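Local structure of enterobactin synthetase component F-related protein (Vibrio cholerae serotype O1, 4OXI) at residues P310-L315 and E346-A351; T123-N128 and T143-I148; H93-Q98 and R168-A173. The protein is the adenylation domain AlmE, which binds glycyl-adenosine-5'-phosphate and probably activates glycine with ATP for a lipopolysaccharide modification that gives antimicrobial peptide resistance. All blocks are in the same frame, centred on the assembly; numbering follows the deposited sequence.

Contact 1 of 3, residues P310-L315 and E346-A351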
# COMPACT_ATOMS: atom_id res chain seq x y z
N PRO A 310 -9.10 -4.52 7.56
CA PRO A 310 -10.37 -4.84 8.24
C PRO A 310 -10.53 -4.16 9.61
O PRO A 310 -11.59 -4.28 10.22
CB PRO A 310 -10.30 -6.36 8.39
CG PRO A 310 -8.84 -6.69 8.35
CD PRO A 310 -8.25 -5.71 7.38
N THR A 311 -9.50 -3.48 10.08
CA THR A 311 -9.58 -2.66 11.29
C THR A 311 -10.73 -1.68 11.15
O THR A 311 -11.40 -1.32 12.12
CB THR A 311 -8.28 -1.86 11.50
OG1 THR A 311 -7.21 -2.76 11.80
CG2 THR A 311 -8.41 -0.90 12.66
N VAL A 312 -10.95 -1.23 9.93
CA VAL A 312 -12.00 -0.26 9.66
C VAL A 312 -13.37 -0.75 10.16
O VAL A 312 -14.18 0.04 10.65
CB VAL A 312 -12.00 0.11 8.18
CG1 VAL A 312 -13.37 0.59 7.72
CG2 VAL A 312 -10.93 1.18 7.92
N ILE A 313 -13.61 -2.06 10.08
CA ILE A 313 -14.88 -2.63 10.52
C ILE A 313 -15.02 -2.52 12.03
O ILE A 313 -16.09 -2.18 12.54
CB ILE A 313 -15.01 -4.11 10.14
CG1 ILE A 313 -14.82 -4.30 8.63
CG2 ILE A 313 -16.38 -4.65 10.59
CD1 ILE A 313 -14.61 -5.77 8.22
N GLU A 314 -13.94 -2.80 12.75
CA GLU A 314 -13.97 -2.73 14.21
C GLU A 314 -14.24 -1.31 14.65
O GLU A 314 -15.05 -1.07 15.55
CB GLU A 314 -12.65 -3.21 14.79
CG GLU A 314 -12.53 -4.71 14.84
CD GLU A 314 -11.45 -5.16 15.80
OE1 GLU A 314 -11.68 -6.15 16.53
OE2 GLU A 314 -10.39 -4.50 15.82
N LEU A 315 -13.56 -0.37 14.02
CA LEU A 315 -13.74 1.04 14.30
C LEU A 315 -15.18 1.49 14.06
O LEU A 315 -15.77 2.20 14.88
CB LEU A 315 -12.79 1.86 13.43
CG LEU A 315 -12.93 3.38 13.49
CD1 LEU A 315 -12.83 3.88 14.93
CD2 LEU A 315 -11.85 4.01 12.64
N GLU A 346 -19.28 -10.54 8.85
CA GLU A 346 -20.74 -10.68 8.94
C GLU A 346 -21.40 -9.35 9.29
O GLU A 346 -22.39 -8.96 8.66
CB GLU A 346 -21.15 -11.76 9.94
CG GLU A 346 -22.64 -11.78 10.29
CD GLU A 346 -23.55 -12.11 9.10
OE1 GLU A 346 -23.06 -12.63 8.07
OE2 GLU A 346 -24.78 -11.86 9.20
N GLN A 347 -20.85 -8.64 10.28
CA GLN A 347 -21.43 -7.37 10.67
C GLN A 347 -21.32 -6.31 9.57
O GLN A 347 -22.20 -5.48 9.41
CB GLN A 347 -20.82 -6.88 11.98
CG GLN A 347 -21.34 -7.64 13.19
CD GLN A 347 -20.57 -7.32 14.45
OE1 GLN A 347 -19.53 -7.92 14.72
NE2 GLN A 347 -21.08 -6.38 15.24
N TRP A 348 -20.24 -6.35 8.79
CA TRP A 348 -20.10 -5.39 7.71
C TRP A 348 -21.10 -5.75 6.61
O TRP A 348 -21.75 -4.87 6.05
CB TRP A 348 -18.67 -5.35 7.16
CG TRP A 348 -18.43 -4.26 6.13
CD1 TRP A 348 -18.61 -4.35 4.79
CD2 TRP A 348 -17.97 -2.93 6.39
NE1 TRP A 348 -18.29 -3.15 4.18
CE2 TRP A 348 -17.89 -2.26 5.14
CE3 TRP A 348 -17.60 -2.23 7.55
CZ2 TRP A 348 -17.46 -0.94 5.02
CZ3 TRP A 348 -17.19 -0.91 7.43
CH2 TRP A 348 -17.12 -0.28 6.18
N GLN A 349 -21.23 -7.04 6.32
CA GLN A 349 -22.15 -7.48 5.27
C GLN A 349 -23.62 -7.21 5.60
O GLN A 349 -24.43 -6.92 4.71
CB GLN A 349 -21.93 -8.96 4.91
CG GLN A 349 -22.85 -9.45 3.78
CD GLN A 349 -22.30 -10.65 3.05
OE1 GLN A 349 -22.36 -11.78 3.54
NE2 GLN A 349 -21.75 -10.41 1.86
N GLN A 350 -23.98 -7.27 6.89
CA GLN A 350 -25.35 -6.92 7.29
C GLN A 350 -25.64 -5.45 7.03
O GLN A 350 -26.77 -5.09 6.70
CB GLN A 350 -25.60 -7.26 8.76
CG GLN A 350 -25.89 -8.74 9.02
CD GLN A 350 -27.10 -9.24 8.23
OE1 GLN A 350 -28.25 -8.93 8.57
NE2 GLN A 350 -26.85 -10.02 7.18
N ALA A 351 -24.62 -4.60 7.16
CA ALA A 351 -24.81 -3.18 6.87
C ALA A 351 -24.97 -2.92 5.39
O ALA A 351 -25.78 -2.09 5.00
CB ALA A 351 -23.67 -2.36 7.42

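Contact 2 of 3, residues T123-N128 and T143-I148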
# COMPACT_ATOMS: atom_id res chain seq x y z
N THR A 123 8.18 6.47 -13.05
CA THR A 123 8.16 5.75 -11.77
C THR A 123 7.86 6.73 -10.66
O THR A 123 8.56 7.74 -10.52
CB THR A 123 9.55 5.15 -11.46
OG1 THR A 123 10.05 4.46 -12.61
CG2 THR A 123 9.47 4.18 -10.28
N TYR A 124 6.84 6.45 -9.85
CA TYR A 124 6.57 7.33 -8.73
C TYR A 124 6.95 6.70 -7.39
O TYR A 124 6.91 5.48 -7.23
CB TYR A 124 5.15 7.90 -8.74
CG TYR A 124 4.04 7.00 -8.22
CD1 TYR A 124 3.69 7.01 -6.87
CD2 TYR A 124 3.30 6.20 -9.09
CE1 TYR A 124 2.66 6.21 -6.39
CE2 TYR A 124 2.26 5.39 -8.62
CZ TYR A 124 1.95 5.41 -7.28
OH TYR A 124 0.92 4.63 -6.81
N ILE A 125 7.34 7.56 -6.46
CA ILE A 125 7.80 7.13 -5.14
C ILE A 125 7.06 7.94 -4.08
O ILE A 125 7.40 9.09 -3.80
CB ILE A 125 9.31 7.38 -5.01
CG1 ILE A 125 10.05 6.77 -6.21
CG2 ILE A 125 9.85 6.79 -3.68
CD1 ILE A 125 11.41 7.34 -6.43
N PRO A 126 6.02 7.35 -3.48
CA PRO A 126 5.28 8.14 -2.49
C PRO A 126 6.08 8.26 -1.20
O PRO A 126 6.68 7.28 -0.76
CB PRO A 126 4.02 7.30 -2.26
CG PRO A 126 4.40 5.90 -2.60
CD PRO A 126 5.44 6.01 -3.70
N LEU A 127 6.09 9.45 -0.60
CA LEU A 127 6.84 9.67 0.63
C LEU A 127 5.86 9.69 1.81
O LEU A 127 4.77 10.25 1.71
CB LEU A 127 7.57 11.02 0.56
CG LEU A 127 8.55 11.19 -0.60
CD1 LEU A 127 9.09 12.62 -0.70
CD2 LEU A 127 9.70 10.20 -0.45
N ASN A 128 6.24 9.08 2.93
CA ASN A 128 5.32 9.01 4.07
C ASN A 128 4.98 10.40 4.60
O ASN A 128 5.87 11.26 4.70
CB ASN A 128 5.92 8.15 5.18
CG ASN A 128 4.88 7.72 6.20
OD1 ASN A 128 4.35 8.55 6.95
ND2 ASN A 128 4.57 6.43 6.21
N THR A 143 16.71 5.68 -3.92
CA THR A 143 15.99 5.53 -5.18
C THR A 143 16.56 6.42 -6.30
O THR A 143 15.95 6.51 -7.38
CB THR A 143 14.50 5.83 -5.02
OG1 THR A 143 14.33 7.18 -4.60
CG2 THR A 143 13.87 4.92 -3.98
N GLN A 144 17.70 7.07 -6.06
CA GLN A 144 18.33 7.94 -7.06
C GLN A 144 17.33 8.90 -7.68
O GLN A 144 17.27 9.04 -8.90
CB GLN A 144 19.00 7.13 -8.19
CG GLN A 144 20.33 6.48 -7.84
CD GLN A 144 20.17 5.05 -7.40
OE1 GLN A 144 19.50 4.25 -8.07
NE2 GLN A 144 20.77 4.70 -6.26
N CYS A 145 16.56 9.57 -6.85
CA CYS A 145 15.50 10.44 -7.31
C CYS A 145 15.80 11.87 -6.89
O CYS A 145 16.07 12.13 -5.72
CB CYS A 145 14.18 9.98 -6.70
SG CYS A 145 12.84 11.16 -6.83
N ASP A 146 15.78 12.80 -7.84
CA ASP A 146 16.01 14.19 -7.48
C ASP A 146 14.84 15.08 -7.89
O ASP A 146 15.03 16.27 -8.12
CB ASP A 146 17.31 14.71 -8.11
CG ASP A 146 17.26 14.71 -9.63
OD1 ASP A 146 16.25 14.25 -10.22
OD2 ASP A 146 18.25 15.19 -10.24
N SER A 147 13.65 14.50 -8.01
CA SER A 147 12.47 15.26 -8.43
C SER A 147 11.34 15.02 -7.45
O SER A 147 11.04 13.88 -7.10
CB SER A 147 12.03 14.84 -9.83
OG SER A 147 13.09 15.07 -10.76
N ILE A 148 10.73 16.10 -6.97
CA ILE A 148 9.70 15.99 -5.96
C ILE A 148 8.47 16.81 -6.29
O ILE A 148 8.58 18.02 -6.56
CB ILE A 148 10.22 16.45 -4.59
CG1 ILE A 148 11.57 15.81 -4.29
CG2 ILE A 148 9.23 16.05 -3.48
CD1 ILE A 148 12.09 16.17 -2.87

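Contact 3 of 3, residues H93-Q98 and R168-A173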
# COMPACT_ATOMS: atom_id res chain seq x y z
N HIS A 93 9.09 14.39 -19.31
CA HIS A 93 9.73 13.78 -20.48
C HIS A 93 10.81 14.68 -21.07
O HIS A 93 11.92 14.22 -21.37
CB HIS A 93 8.70 13.46 -21.56
CG HIS A 93 7.90 12.23 -21.28
ND1 HIS A 93 6.84 11.84 -22.07
CD2 HIS A 93 8.00 11.30 -20.30
CE1 HIS A 93 6.33 10.72 -21.59
NE2 HIS A 93 7.01 10.37 -20.52
N LEU A 94 10.49 15.96 -21.24
CA LEU A 94 11.43 16.92 -21.78
C LEU A 94 12.60 17.14 -20.83
O LEU A 94 13.70 17.46 -21.26
CB LEU A 94 10.74 18.26 -22.05
CG LEU A 94 9.60 18.14 -23.06
CD1 LEU A 94 9.02 19.52 -23.34
CD2 LEU A 94 10.08 17.51 -24.37
N GLN A 95 12.35 16.96 -19.53
CA GLN A 95 13.41 17.08 -18.52
C GLN A 95 14.23 15.80 -18.41
O GLN A 95 15.27 15.79 -17.78
CB GLN A 95 12.80 17.39 -17.15
CG GLN A 95 12.33 18.84 -16.98
CD GLN A 95 13.50 19.81 -16.94
OE1 GLN A 95 13.77 20.51 -17.91
NE2 GLN A 95 14.20 19.83 -15.83
N GLY A 96 13.75 14.71 -19.00
CA GLY A 96 14.44 13.43 -18.87
C GLY A 96 14.34 12.85 -17.47
O GLY A 96 15.26 12.18 -17.01
N VAL A 97 13.23 13.14 -16.81
CA VAL A 97 12.93 12.61 -15.49
C VAL A 97 12.35 11.22 -15.65
O VAL A 97 11.47 11.03 -16.47
CB VAL A 97 11.88 13.50 -14.78
CG1 VAL A 97 11.42 12.87 -13.48
CG2 VAL A 97 12.47 14.87 -14.50
N GLN A 98 12.83 10.26 -14.86
CA GLN A 98 12.22 8.93 -14.84
C GLN A 98 11.51 8.65 -13.51
O GLN A 98 10.44 8.03 -13.48
CB GLN A 98 13.26 7.84 -15.11
CG GLN A 98 12.72 6.41 -14.88
CD GLN A 98 11.57 6.04 -15.82
OE1 GLN A 98 11.57 6.42 -16.99
NE2 GLN A 98 10.59 5.29 -15.31
N ARG A 168 21.31 19.39 -5.90
CA ARG A 168 20.20 20.15 -6.48
C ARG A 168 18.95 19.28 -6.62
O ARG A 168 18.98 18.24 -7.28
CB ARG A 168 20.59 20.71 -7.86
CG ARG A 168 19.43 21.42 -8.59
CD ARG A 168 19.92 22.28 -9.77
NE ARG A 168 20.90 23.28 -9.34
CZ ARG A 168 20.58 24.49 -8.86
NH1 ARG A 168 19.31 24.86 -8.75
NH2 ARG A 168 21.55 25.33 -8.48
N LEU A 169 17.85 19.71 -6.01
CA LEU A 169 16.58 19.01 -6.16
C LEU A 169 15.70 19.77 -7.13
O LEU A 169 15.80 20.99 -7.25
CB LEU A 169 15.85 18.86 -4.82
CG LEU A 169 16.52 17.96 -3.79
CD1 LEU A 169 15.68 17.88 -2.53
CD2 LEU A 169 16.76 16.58 -4.38
N HIS A 170 14.84 19.04 -7.85
CA HIS A 170 13.90 19.67 -8.77
C HIS A 170 12.48 19.51 -8.24
O HIS A 170 11.95 18.39 -8.13
CB HIS A 170 14.08 19.08 -10.16
CG HIS A 170 15.40 19.44 -10.78
ND1 HIS A 170 15.55 20.50 -11.65
CD2 HIS A 170 16.63 18.91 -10.61
CE1 HIS A 170 16.82 20.60 -12.00
NE2 HIS A 170 17.49 19.64 -11.40
N ILE A 171 11.89 20.65 -7.90
CA ILE A 171 10.63 20.71 -7.19
C ILE A 171 9.51 21.04 -8.16
O ILE A 171 9.60 22.02 -8.91
CB ILE A 171 10.68 21.81 -6.13
CG1 ILE A 171 11.93 21.65 -5.27
CG2 ILE A 171 9.42 21.80 -5.27
CD1 ILE A 171 12.02 20.33 -4.54
N TYR A 172 8.44 20.23 -8.16
CA TYR A 172 7.34 20.45 -9.08
C TYR A 172 6.08 20.80 -8.32
O TYR A 172 5.84 20.25 -7.24
CB TYR A 172 7.11 19.23 -9.97
CG TYR A 172 8.22 19.04 -10.97
CD1 TYR A 172 8.13 19.57 -12.25
CD2 TYR A 172 9.39 18.36 -10.62
CE1 TYR A 172 9.16 19.42 -13.16
CE2 TYR A 172 10.41 18.20 -11.53
CZ TYR A 172 10.29 18.74 -12.79
OH TYR A 172 11.32 18.57 -13.70
N ALA A 173 5.27 21.69 -8.87
CA ALA A 173 4.00 22.05 -8.25
C ALA A 173 3.03 22.57 -9.30
O ALA A 173 3.46 23.08 -10.34
CB ALA A 173 4.22 23.09 -7.16

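Contact 1 of 3, residues P310-L315 and E346-A351
I313 and W348 make the tight half of this helix-to-helix contact. The indole is the bulky partner: CG of W348 sits opposite its own backbone N (chi1 -174°), which swings the ring system off helix 342-352 and toward helix 311-318. There CG1 of I313 meets CE3 of W348 at 3.6 Å, the closest approach of the two segments, and lies 4.1 Å from W348 CD2. The packing reaches the helix backbone as well, since CA of I313 is 4.0 Å from W348 CE3. CG2 of I313, the other branch, turns to the root of the tryptophan, 4.2 Å from W348 CB. One isoleucine therefore straddles the start of the indole and its six-membered ring, approaching at a slant. Further out along that ring V312 takes over more lightly, with CG1 4.1 Å from both CZ3 and CH2 of W348.

No hydrogen bond links the segments, and the indole N-H is used on another side, where NE1 of W348 bonds to S333 OG. This bond, with the packing on the ring, would help fix how the indole is turned while the aliphatic groups fill in along its benzene half. The contact thins out toward Q347, whose side chain comes no nearer than 5.2 Å to residues 310-315. Like E346, Q349 and Q350 on the same helix, it is partly open to solvent, whereas the three residues that carry the contact are buried.

Around this pair the sheet and helices close in. F335 of strand 332-336 meets the indole edge-to-face, and L344, one turn earlier on helix 342-352, packs against I313. The indole is thus wedged between helix 311-318, I298 of helix 294-301, strand 332-336 and V356 of strand 356-360.

Contact 2 of 3, residues T123-N128 and T143-I148
No ring or amide plane takes part where I125 meets T143 and C145; the touching groups are a methyl, a hydroxyl and the base of a thiol. The nearby flat group, the phenol ring of Y124, leaves strand 123-126 on its other side and packs on I114 and S117 of helix 108-119.

I125 does most of the work. Its chain is extended, with CG1 beside the backbone N and CD1 thrown outward (chi2 160°), and it reaches T143 tip to tip. CD1 of I125 lies 3.4 Å from T143 OG1 and 3.7 Å from T143 CB. The hydroxyl can afford an apolar neighbour because it is already spoken for: OG1 of T143 donates to the carbonyl O of T139, one turn back in helix 133-142. With OG1 between the backbone N and the carbonyl carbon (chi1 62°), the hydroxyl can reach back to that carbonyl. The same methyl also rests on C145, with CD1 of I125 3.8 Å from C145 CB and 4.1 Å from C145 SG. That sulfur accepts a weak hydrogen bond from S147 N, 3.6 Å away, within its own segment.

A second, looser touch lies further along, where CD1 of L127 comes 4.4 Å from I148 CG2. L140 of helix 133-142 backs both C145 and I148, while I136 and T139 pack on L127, so the helix touches side chains of both segments.

Q144, with positive phi, ends that helix in a Schellman motif and turns the chain into strand 147-149. Strand 123-126, helix 133-142 and strand 147-149 form a beta-alpha-beta crossover that skips one strand, 99-102, in the parallel sheet, and these side chains pack beneath its helix, as is usual in alpha/beta folds.

Contact 3 of 3, residues H93-Q98 and R168-A173
Q95 and V97 come together around the hydroxyl of Y172. The tyrosine leaves strand 170-173 with CG next to its backbone N (chi1 -70°), and the phenol projects far enough for its OH to reach the end of helix 78-95. Q95 comes closest with the middle of its chain: CG of Q95 is 3.4 Å from Y172 OH, and CB of Q95 is 3.9 Å from the same oxygen. The glutamine bends at chi2 (-69°), which turns the amide so that it crosses the phenol end at a slant. NE2 of Q95 then lies 3.8 Å from Y172 OH, and the amide plane is turned 61° from the ring plane.

V97 approaches past the end of the ring, running in the opposite sense to the tyrosine. Its CG2, the branch beside the backbone N, stops 4.0 Å from Y172 OH. Between these two residues G96 is the first to leave the helical conformation; its positive phi and N-H bond back to H93 O (3.0 Å) belong to a Schellman motif, and the reversal brings V97 round to the same tyrosine as Q95.

H170 stands near Q95 without engaging it, Q95 NE2 and H170 ND1 being 4.4 Å apart. That ND1 is hydrogen-bonded to NE2 of H192 on strand 190-193, and the H192 ring also stacks on Y172, while W92 meets Y172 edge-to-face.

No hydrogen bond or salt bridge spans the contact, so what joins the segments is mainly van der Waals contact of the Q95 and V97 side chains with the phenol oxygen, with the outer residue, Q95, exposed. The H170-H192 bond needs one of its two nitrogens without a proton, which probably keeps this imidazole pair from being doubly charged and would limit any positive charge beside the tyrosine.

From the N terminus, residues 93-98 come first and wait until 168-173 to close contact 3. Within that span the chain opens and shuts contact 2, from 123-128 to 143-148, so the smaller loop sits wholly inside the larger. The two touch: I148 O and Y172 N probably share a hydrogen bond, as do Q98 O and T123 N, and both contacts reach the parallel sheet that includes strands 147-149 and 170-173. Contact 1 follows in series, crossing neither, and joins two helices beside another sheet. It lies on the opposite side of the chain's centre from the other two, its own centre 35 Å from that of contact 2 and 43 Å from that of contact 3.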